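Local coordinates for protein acidocalcisomal pyrophosphatase (Trypanosoma cruzi, PDB 5CUX) that probably hydrolyses inorganic pyrophosphate in a magnesium-dependent manner through its C-terminal pyrophosphatase domain, here seen with pyrophosphate bound, at residues N77-I82 / V168-I173; R114-G119 / R221-C226. One frame throughout, in Å; residues are numbered along the deposited sequence.

Contact 1. Residues N77-I82 / V168-I173. With POP (pyrophosphate 2-), chain C.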
loop_
_atom_site.group_PDB
_atom_site.type_symbol
_atom_site.label_atom_id
_atom_site.label_comp_id
_atom_site.label_asym_id
_atom_site.label_seq_id
_atom_site.Cartn_x
_atom_site.Cartn_y
_atom_site.Cartn_z
ATOM N N ASN A 77 -18.881 8.203 0.244
ATOM C CA ASN A 77 -18.954 6.900 0.863
ATOM C C ASN A 77 -18.002 6.818 2.058
ATOM O O ASN A 77 -16.982 6.173 1.950
ATOM C CB ASN A 77 -18.594 5.845 -0.160
ATOM C CG ASN A 77 -18.809 4.439 0.352
ATOM O OD1 ASN A 77 -18.928 4.238 1.567
ATOM N ND2 ASN A 77 -18.853 3.447 -0.561
ATOM N N ARG A 78 -18.291 7.511 3.166
ATOM C CA ARG A 78 -17.465 7.445 4.387
ATOM C C ARG A 78 -18.486 7.435 5.498
ATOM O O ARG A 78 -19.086 8.451 5.796
ATOM C CB ARG A 78 -16.506 8.662 4.561
ATOM C CG ARG A 78 -14.988 8.357 4.275
ATOM C CD ARG A 78 -13.900 9.571 4.200
ATOM N NE ARG A 78 -12.534 9.048 3.867
ATOM C CZ ARG A 78 -11.376 9.729 3.693
ATOM N NH1 ARG A 78 -10.248 9.061 3.400
ATOM N NH2 ARG A 78 -11.304 11.057 3.795
ATOM N N TYR A 79 -18.735 6.269 6.075
ATOM C CA TYR A 79 -19.682 6.160 7.191
ATOM C C TYR A 79 -18.953 5.896 8.496
ATOM O O TYR A 79 -17.798 5.429 8.464
ATOM C CB TYR A 79 -20.613 5.001 6.984
ATOM C CG TYR A 79 -21.481 5.133 5.787
ATOM C CD1 TYR A 79 -20.989 4.868 4.518
ATOM C CD2 TYR A 79 -22.829 5.504 5.920
ATOM C CE1 TYR A 79 -21.822 4.966 3.413
ATOM C CE2 TYR A 79 -23.659 5.594 4.827
ATOM C CZ TYR A 79 -23.155 5.325 3.586
ATOM O OH TYR A 79 -23.998 5.374 2.512
ATOM N N ASN A 80 -19.587 6.192 9.639
ATOM C CA ASN A 80 -18.945 5.871 10.920
ATOM C C ASN A 80 -19.355 4.429 11.305
ATOM O O ASN A 80 -20.464 3.970 11.016
ATOM C CB ASN A 80 -19.301 6.859 12.039
ATOM C CG ASN A 80 -18.315 8.050 12.126
ATOM O OD1 ASN A 80 -17.093 7.880 12.138
ATOM N ND2 ASN A 80 -18.855 9.266 12.211
ATOM N N PHE A 81 -18.416 3.713 11.914
ATOM C CA PHE A 81 -18.615 2.340 12.335
ATOM C C PHE A 81 -18.164 2.194 13.802
ATOM O O PHE A 81 -17.070 2.666 14.181
ATOM C CB PHE A 81 -17.795 1.439 11.424
ATOM C CG PHE A 81 -17.600 0.045 11.938
ATOM C CD1 PHE A 81 -18.544 -0.940 11.691
ATOM C CD2 PHE A 81 -16.413 -0.302 12.594
ATOM C CE1 PHE A 81 -18.311 -2.258 12.073
ATOM C CE2 PHE A 81 -16.160 -1.606 12.984
ATOM C CZ PHE A 81 -17.111 -2.595 12.721
ATOM N N ILE A 82 -19.035 1.583 14.613
ATOM C CA ILE A 82 -18.782 1.338 16.027
ATOM C C ILE A 82 -18.467 -0.143 16.198
ATOM O O ILE A 82 -19.339 -1.009 15.901
ATOM C CB ILE A 82 -20.015 1.613 16.899
ATOM C CG1 ILE A 82 -20.435 3.076 16.792
ATOM C CG2 ILE A 82 -19.699 1.290 18.347
ATOM C CD1 ILE A 82 -21.896 3.314 17.221
ATOM N N VAL A 168 -15.506 4.133 7.650
ATOM C CA VAL A 168 -15.371 2.962 6.809
ATOM C C VAL A 168 -16.037 3.223 5.496
ATOM O O VAL A 168 -16.883 4.083 5.424
ATOM C CB VAL A 168 -16.059 1.745 7.434
ATOM C CG1 VAL A 168 -15.467 1.468 8.848
ATOM C CG2 VAL A 168 -17.571 1.956 7.465
ATOM N N LYS A 169 -15.674 2.487 4.461
ATOM C CA LYS A 169 -16.286 2.644 3.160
ATOM C C LYS A 169 -17.268 1.470 3.013
ATOM O O LYS A 169 -16.903 0.320 3.259
ATOM C CB LYS A 169 -15.175 2.600 2.126
ATOM C CG LYS A 169 -15.573 2.497 0.661
ATOM C CD LYS A 169 -14.283 2.415 -0.133
ATOM C CE LYS A 169 -14.506 2.321 -1.614
ATOM N NZ LYS A 169 -13.176 2.518 -2.306
ATOM N N VAL A 170 -18.515 1.733 2.648
ATOM C CA VAL A 170 -19.480 0.651 2.499
ATOM C C VAL A 170 -19.308 -0.027 1.129
ATOM O O VAL A 170 -19.247 0.652 0.104
ATOM C CB VAL A 170 -20.883 1.189 2.666
ATOM C CG1 VAL A 170 -21.875 0.282 2.030
ATOM C CG2 VAL A 170 -21.186 1.363 4.132
ATOM N N LEU A 171 -19.234 -1.365 1.123
ATOM C CA LEU A 171 -19.005 -2.160 -0.079
ATOM C C LEU A 171 -20.091 -3.089 -0.502
ATOM O O LEU A 171 -20.034 -3.580 -1.633
ATOM C CB LEU A 171 -17.766 -3.043 0.070
ATOM C CG LEU A 171 -16.482 -2.356 0.439
ATOM C CD1 LEU A 171 -15.511 -3.335 1.053
ATOM C CD2 LEU A 171 -15.905 -1.731 -0.795
ATOM N N GLY A 172 -21.052 -3.393 0.360
ATOM C CA GLY A 172 -22.084 -4.336 -0.063
ATOM C C GLY A 172 -22.912 -4.784 1.127
ATOM O O GLY A 172 -22.738 -4.268 2.267
ATOM N N ILE A 173 -23.791 -5.763 0.922
ATOM C CA ILE A 173 -24.609 -6.151 2.047
ATOM C C ILE A 173 -25.121 -7.568 1.909
ATOM O O ILE A 173 -25.212 -8.090 0.794
ATOM C CB ILE A 173 -25.741 -5.112 2.185
ATOM C CG1 ILE A 173 -26.509 -5.280 3.475
ATOM C CG2 ILE A 173 -26.646 -5.213 1.031
ATOM C CD1 ILE A 173 -27.536 -4.160 3.683
HETATM P P1 POP C . -15.531 9.616 -0.447
HETATM O O1 POP C . -15.591 10.252 -1.851
HETATM O O2 POP C . -14.130 9.833 0.165
HETATM O O3 POP C . -15.760 8.099 -0.612
HETATM O O POP C . -16.630 10.266 0.440
HETATM P P2 POP C . -16.448 11.567 1.262
HETATM O O4 POP C . -16.546 12.801 0.353
HETATM O O5 POP C . -15.085 11.560 1.979
HETATM O O6 POP C . -17.561 11.682 2.315
#
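Asn-77 engages both main-chain polar groups of Val-170 with its carboxamide. Its OD1 accepts a bond from Val-170 N at 2.8 Å, the donor standing a little out of the carbonyl plane. Its ND2 bonds to Val-170 O at 2.9 Å; this bond is nearly straight (174° at the hydrogen), lies in the amide plane and uses a lone pair. Bonds from both ends fix the rotation of the amide. With CG anti to the backbone N (chi1 -173°), the group reaches the strand edge and takes the place of the C=O and N-H that a strand residue would offer to Val-170.

Main-chain pairing across the segments is confined to one antiparallel hydrogen-bonded pair: Tyr-79 N donates to Val-168 O at 2.9 Å and Val-168 N to Tyr-79 O at 2.8 Å. The short axes of 79-82 and 168-173 lie at 99°, consistent with a pairing that ends after one bridge; beyond it Asn-77 takes over.

Apolar contacts flank this bridge. Val-170 CG2 lies 3.5 Å from Tyr-79 CD1, approaching the ring obliquely, and Val-168 CG1 is 3.5 Å from Phe-81 CB.

Pyrophosphate binds beside the segment: Asn-77 N donates to its bridging oxygen O at 3.1 Å and only weakly to O3. Oxygen O2 lies over one face of the Arg-78 guanidinium, whose NH1 is hydrogen-bonded to His-191. Arg-68 NE and Lys-70 NZ also bond the pyrophosphate, in a cation-rich pocket that holds malate in another crystal structure, and Arg-78 of a second subunit packs nearby.

Around this buried part of a mixed sheet, Met-247 of helix 243-262 covers Asn-77 and Tyr-79. Strand 181-190 meets Val-168 and Val-170 through Cys-188 and Val-186, while Phe-81 packs on Ala-152 of strand 150-154.

Contact 2. Residues R114-G119 / R221-C226. With POP (pyrophosphate 2-), chain D; PO4 (phosphate ion), chain G.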
loop_
_atom_site.group_PDB
_atom_site.type_symbol
_atom_site.label_atom_id
_atom_site.label_comp_id
_atom_site.label_asym_id
_atom_site.label_seq_id
_atom_site.Cartn_x
_atom_site.Cartn_y
_atom_site.Cartn_z
ATOM N N ARG A 114 -22.364 -13.791 27.531
ATOM C CA ARG A 114 -22.311 -14.585 26.295
ATOM C C ARG A 114 -20.988 -14.521 25.523
ATOM O O ARG A 114 -20.289 -13.495 25.551
ATOM C CB ARG A 114 -23.454 -14.181 25.360
ATOM C CG ARG A 114 -23.474 -15.012 24.072
ATOM C CD ARG A 114 -24.823 -15.730 23.835
ATOM N NE ARG A 114 -25.884 -14.805 23.410
ATOM C CZ ARG A 114 -27.163 -15.139 23.208
ATOM N NH1 ARG A 114 -27.567 -16.399 23.398
ATOM N NH2 ARG A 114 -28.033 -14.210 22.791
ATOM N N PHE A 115 -20.667 -15.633 24.853
ATOM C CA PHE A 115 -19.457 -15.818 24.045
ATOM C C PHE A 115 -19.902 -16.728 22.906
ATOM O O PHE A 115 -20.803 -17.539 23.095
ATOM C CB PHE A 115 -18.342 -16.547 24.825
ATOM C CG PHE A 115 -17.697 -15.731 25.930
ATOM C CD1 PHE A 115 -18.381 -15.444 27.118
ATOM C CD2 PHE A 115 -16.411 -15.198 25.764
ATOM C CE1 PHE A 115 -17.791 -14.621 28.125
ATOM C CE2 PHE A 115 -15.809 -14.372 26.766
ATOM C CZ PHE A 115 -16.504 -14.083 27.944
ATOM N N TYR A 116 -19.294 -16.608 21.725
ATOM C CA TYR A 116 -19.690 -17.466 20.604
ATOM C C TYR A 116 -19.057 -18.828 20.795
ATOM O O TYR A 116 -17.850 -18.942 20.959
ATOM C CB TYR A 116 -19.224 -16.913 19.241
ATOM C CG TYR A 116 -19.882 -15.638 18.768
ATOM C CD1 TYR A 116 -21.263 -15.561 18.561
ATOM C CD2 TYR A 116 -19.127 -14.483 18.602
ATOM C CE1 TYR A 116 -21.864 -14.365 18.220
ATOM C CE2 TYR A 116 -19.713 -13.291 18.269
ATOM C CZ TYR A 116 -21.070 -13.234 18.090
ATOM O OH TYR A 116 -21.619 -12.009 17.868
ATOM N N LYS A 117 -19.875 -19.862 20.763
ATOM C CA LYS A 117 -19.413 -21.235 20.938
ATOM C C LYS A 117 -18.656 -21.679 19.656
ATOM O O LYS A 117 -17.552 -22.223 19.725
ATOM C CB LYS A 117 -20.668 -22.095 21.250
ATOM C CG LYS A 117 -20.561 -23.624 21.447
ATOM C CD LYS A 117 -20.137 -24.091 22.869
ATOM C CE LYS A 117 -20.748 -23.264 24.041
ATOM N NZ LYS A 117 -19.956 -22.012 24.385
ATOM N N HIS A 118 -19.233 -21.386 18.495
ATOM C CA HIS A 118 -18.674 -21.752 17.184
ATOM C C HIS A 118 -17.222 -21.363 16.881
ATOM O O HIS A 118 -16.529 -22.070 16.161
ATOM C CB HIS A 118 -19.574 -21.162 16.097
ATOM C CG HIS A 118 -19.196 -21.552 14.701
ATOM N ND1 HIS A 118 -19.177 -22.863 14.271
ATOM C CD2 HIS A 118 -18.929 -20.794 13.608
ATOM C CE1 HIS A 118 -18.925 -22.892 12.972
ATOM N NE2 HIS A 118 -18.773 -21.652 12.545
ATOM N N GLY A 119 -16.780 -20.225 17.391
ATOM C CA GLY A 119 -15.433 -19.785 17.132
ATOM C C GLY A 119 -15.352 -18.297 17.401
ATOM O O GLY A 119 -16.222 -17.742 18.062
ATOM N N ARG A 221 -24.027 -18.262 8.454
ATOM C CA ARG A 221 -24.979 -19.314 8.174
ATOM C C ARG A 221 -24.996 -20.481 9.181
ATOM O O ARG A 221 -25.975 -21.231 9.245
ATOM C CB ARG A 221 -24.713 -19.931 6.806
ATOM C CG ARG A 221 -25.571 -21.107 6.595
ATOM C CD ARG A 221 -25.487 -21.585 5.227
ATOM N NE ARG A 221 -24.371 -22.488 5.049
ATOM C CZ ARG A 221 -24.244 -23.663 5.671
ATOM N NH1 ARG A 221 -25.169 -24.096 6.523
ATOM N NH2 ARG A 221 -23.167 -24.408 5.461
ATOM N N VAL A 222 -23.939 -20.672 9.968
ATOM C CA VAL A 222 -23.935 -21.863 10.826
ATOM C C VAL A 222 -23.591 -21.618 12.278
ATOM O O VAL A 222 -23.735 -22.503 13.116
ATOM C CB VAL A 222 -22.916 -22.948 10.286
ATOM C CG1 VAL A 222 -23.140 -23.276 8.808
ATOM C CG2 VAL A 222 -21.475 -22.452 10.509
ATOM N N TYR A 223 -23.135 -20.420 12.584
ATOM C CA TYR A 223 -22.728 -20.145 13.934
ATOM C C TYR A 223 -23.707 -20.490 15.038
ATOM O O TYR A 223 -23.313 -20.610 16.194
ATOM C CB TYR A 223 -22.294 -18.699 14.063
ATOM C CG TYR A 223 -23.407 -17.705 14.209
ATOM C CD1 TYR A 223 -24.195 -17.326 13.117
ATOM C CD2 TYR A 223 -23.637 -17.095 15.442
ATOM C CE1 TYR A 223 -25.185 -16.356 13.264
ATOM C CE2 TYR A 223 -24.608 -16.130 15.600
ATOM C CZ TYR A 223 -25.376 -15.769 14.519
ATOM O OH TYR A 223 -26.346 -14.854 14.732
ATOM N N LYS A 224 -24.972 -20.659 14.708
ATOM C CA LYS A 224 -25.953 -21.002 15.724
ATOM C C LYS A 224 -26.178 -22.523 15.902
ATOM O O LYS A 224 -26.617 -22.964 16.960
ATOM C CB LYS A 224 -27.271 -20.318 15.390
ATOM C CG LYS A 224 -27.437 -18.999 16.086
ATOM C CD LYS A 224 -28.728 -18.344 15.653
ATOM C CE LYS A 224 -29.072 -17.148 16.529
ATOM N NZ LYS A 224 -30.333 -16.480 16.058
ATOM N N ILE A 225 -25.897 -23.315 14.869
ATOM C CA ILE A 225 -26.071 -24.763 14.934
ATOM C C ILE A 225 -25.431 -25.408 16.164
ATOM O O ILE A 225 -26.076 -26.116 16.941
ATOM C CB ILE A 225 -25.472 -25.438 13.716
ATOM C CG1 ILE A 225 -26.159 -24.922 12.455
ATOM C CG2 ILE A 225 -25.599 -26.919 13.860
ATOM C CD1 ILE A 225 -25.577 -25.395 11.176
ATOM N N CYS A 226 -24.150 -25.147 16.345
ATOM C CA CYS A 226 -23.442 -25.716 17.474
ATOM C C CYS A 226 -24.084 -25.375 18.816
ATOM O O CYS A 226 -23.993 -26.148 19.761
ATOM C CB CYS A 226 -21.985 -25.251 17.478
ATOM S SG CYS A 226 -21.838 -23.658 18.213
HETATM P P1 POP D . -27.939 -13.724 17.688
HETATM O O1 POP D . -26.544 -14.055 17.126
HETATM O O2 POP D . -28.021 -14.223 19.142
HETATM O O3 POP D . -29.029 -14.397 16.839
HETATM O O POP D . -28.162 -12.206 17.637
HETATM P P2 POP D . -28.331 -11.428 18.954
HETATM O O4 POP D . -26.940 -11.094 19.534
HETATM O O5 POP D . -29.100 -10.119 18.681
HETATM O O6 POP D . -29.115 -12.296 19.961
HETATM P P PO4 G . -31.117 -16.435 19.735
HETATM O O1 PO4 G . -29.658 -16.401 20.093
HETATM O O2 PO4 G . -31.303 -17.066 18.393
HETATM O O3 PO4 G . -31.649 -15.042 19.715
HETATM O O4 PO4 G . -31.862 -17.234 20.746
#
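Tyr-223 OH donates a 2.5 Å hydrogen bond to pyrophosphate O1, which lies in the ring plane at its edge. CG of this tyrosine stands between the backbone N and the carbonyl carbon (chi1 81°), directing the phenol into the anion site. Its CE2 is 4.2 Å from Tyr-116 CE1, the two tyrosine side chains meeting at a slant.

No hydrogen bond joins the two segments; they are joined by packing, centred on His-118 and on the two tyrosines, with Trp-219 meeting all three rings. Tyr-223 CA lies over a face of the imidazole, 4.2 Å from the ring centroid and 27° off its normal, a CH-pi contact. Val-222 CG2 approaches the same ring obliquely, 3.5 Å from His-118 NE2. Cys-226 SG rests 3.5 Å from His-118 N and equally far from Lys-117 CG, against the main chain and the aliphatic base of the lysine.

Lys-224 leaves the packed surface with its chain extended. Its NZ bonds at 2.6 Å to O2 of a phosphate ion probably taken up from the crystallisation liquor, and forms a salt bridge with Asp-179; its link to pyrophosphate O3 is weak and doubtful. Arg-114 NH2 lies 3.6 Å from pyrophosphate O6. These cationic groups would help to offset the charge of the anions. Asp-151 and Asp-183, magnesium ligands in another crystal structure of this protein, lie near Tyr-223, consistent with a family active site.

The contact joins the loop between strands 104-106 and 124-128 to residues 221-226, at and following helix 212-222. Tyr-223 also packs on Met-176 of strand 165-178, and His-118 O is hydrogen-bonded by Arg-90 of a third subunit.

Overall arrangement
From the N terminus, residues 77-82 open contact 1 and 114-119 open contact 2 before either is completed. Strand 165-178 then returns at 168-173 to close the first loop, across 85 intervening residues, and 221-226 closes the second across 101. The segments alternate, so the contacts cross rather than nest. Their centres are about 25 Å apart and their nearest atoms about 11 Å apart, without touching. Contact 1 ties strands inside the sheet, its centre about 7 Å from the chain centre; contact 2, its centre about 22 Å from it, fastens a peripheral loop to the 221-226 region. Each adjoins a different pyrophosphate, and strand 165-178 runs from one site towards the other.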